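ABC transporter substrate binding protein (Ribose) (Agrobacterium vitis, PDB 5DKV) probably serves as the periplasmic sugar-binding component of an ABC transporter, and binds alpha-D-tagatopyranose. Local coordinates at residues K47-A52 and A58-Q63. Residues are numbered along the deposited sequence; the frame is centred on the assembly and turned at random.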
# COMPACT_ATOMS: atom_id res chain seq x y z
N LYS A 47 8.14 11.36 1.40
CA LYS A 47 9.06 11.87 2.41
C LYS A 47 10.38 11.08 2.39
O LYS A 47 11.48 11.66 2.41
CB LYS A 47 8.40 11.79 3.80
CG LYS A 47 9.20 12.31 4.94
CD LYS A 47 8.36 12.30 6.21
CE LYS A 47 9.14 12.84 7.41
NZ LYS A 47 8.27 13.02 8.61
N GLY A 48 10.26 9.76 2.36
CA GLY A 48 11.43 8.89 2.27
C GLY A 48 12.24 9.16 1.00
O GLY A 48 13.46 9.20 1.01
N ALA A 49 11.54 9.34 -0.10
CA ALA A 49 12.21 9.63 -1.36
C ALA A 49 12.98 10.97 -1.28
O ALA A 49 14.08 11.08 -1.81
CB ALA A 49 11.22 9.67 -2.48
N GLU A 50 12.41 11.99 -0.65
CA GLU A 50 13.11 13.28 -0.55
C GLU A 50 14.34 13.15 0.34
O GLU A 50 15.37 13.79 0.10
CB GLU A 50 12.19 14.38 -0.02
CG GLU A 50 11.01 14.76 -0.94
CD GLU A 50 11.40 15.65 -2.12
OE1 GLU A 50 12.59 16.06 -2.24
OE2 GLU A 50 10.49 15.95 -2.95
N ALA A 51 14.26 12.31 1.36
CA ALA A 51 15.38 12.12 2.26
C ALA A 51 16.54 11.45 1.51
O ALA A 51 17.71 11.87 1.64
CB ALA A 51 14.96 11.33 3.48
N ALA A 52 16.24 10.42 0.72
CA ALA A 52 17.26 9.75 -0.08
C ALA A 52 17.82 10.71 -1.13
O ALA A 52 19.02 10.76 -1.37
CB ALA A 52 16.70 8.48 -0.74
N ALA A 58 20.12 14.49 -5.52
CA ALA A 58 19.13 14.51 -6.58
C ALA A 58 17.95 15.43 -6.25
O ALA A 58 17.80 15.87 -5.11
CB ALA A 58 18.63 13.10 -6.85
N GLN A 59 17.18 15.74 -7.27
CA GLN A 59 15.91 16.45 -7.10
C GLN A 59 14.78 15.50 -7.44
O GLN A 59 14.88 14.73 -8.40
CB GLN A 59 15.80 17.68 -7.98
CG GLN A 59 14.44 18.44 -7.80
CD GLN A 59 14.24 19.66 -8.71
OE1 GLN A 59 14.70 19.68 -9.86
NE2 GLN A 59 13.53 20.67 -8.19
N ILE A 60 13.71 15.56 -6.65
CA ILE A 60 12.52 14.77 -6.94
C ILE A 60 11.53 15.59 -7.73
O ILE A 60 11.20 16.74 -7.36
CB ILE A 60 11.83 14.25 -5.66
CG1 ILE A 60 12.77 13.36 -4.85
CG2 ILE A 60 10.52 13.48 -6.00
CD1 ILE A 60 13.23 12.13 -5.55
N ILE A 61 11.07 15.00 -8.84
CA ILE A 61 9.94 15.53 -9.59
C ILE A 61 8.72 14.72 -9.17
O ILE A 61 8.63 13.54 -9.51
CB ILE A 61 10.16 15.42 -11.12
CG1 ILE A 61 11.44 16.14 -11.52
CG2 ILE A 61 8.94 15.97 -11.87
CD1 ILE A 61 11.84 15.92 -12.95
N PHE A 62 7.81 15.33 -8.43
CA PHE A 62 6.67 14.61 -7.87
C PHE A 62 5.38 15.08 -8.49
O PHE A 62 5.08 16.27 -8.51
CB PHE A 62 6.65 14.78 -6.35
CG PHE A 62 5.53 14.07 -5.66
CD1 PHE A 62 5.70 12.78 -5.17
CD2 PHE A 62 4.30 14.67 -5.49
CE1 PHE A 62 4.67 12.13 -4.53
CE2 PHE A 62 3.28 14.02 -4.85
CZ PHE A 62 3.46 12.75 -4.36
N GLN A 63 4.60 14.14 -9.01
CA GLN A 63 3.30 14.50 -9.60
C GLN A 63 2.41 13.28 -9.58
O GLN A 63 2.84 12.19 -9.92
CB GLN A 63 3.44 15.04 -11.02
CG GLN A 63 2.22 15.77 -11.46
CD GLN A 63 2.36 16.35 -12.86
OE1 GLN A 63 3.46 16.64 -13.32
NE2 GLN A 63 1.23 16.51 -13.55
O HOH W 1 13.50 17.31 -4.52
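Ile60 meets Glu50 and Ala49 where helix 40-56 lies over strand 59-62. Its CB bond points at the helix. Ile60 CB is 3.5 Å from Glu50 OE2, so the first carbon already lies against the carboxylate. One branch, Ile60 CG2, stays beside that oxygen, with Glu50 OE2 at 3.9 Å. The other branch, Ile60 CG1, lies by the carboxylate carbon and the other oxygen, Glu50 OE1, at 3.8 Å. CD1 then continues alongside the helix, past Ala49. With chi2 at -62°, Ile60 CD1 lies 4.4 Å from Ala49 CB, a loose apolar contact, and 4.0 Å from Ala49 O. Val284 of helix 276-291 touches both Ala49 and Ile60 and adds to this apolar patch.

Glu50 reaches the strand because its chain folds at chi2 (-77°), which carries the carboxylate across the Ile60 side chain. Its two oxygens have different polar partners. OE2 is hydrogen-bonded to His46, one helical turn earlier. Glu50 OE1 accepts a hydrogen bond from a water at 2.8 Å. That water in turn accepts one from the backbone N of Ile60, also at 2.8 Å, so it links helix to strand.

Gln59 and Ile61 pair through their backbones with strand 29-33. The contact thus joins the helix and second strand of a beta-alpha-beta unit, at the edge of a Rossmann-like lobe of the periplasmic binding protein fold.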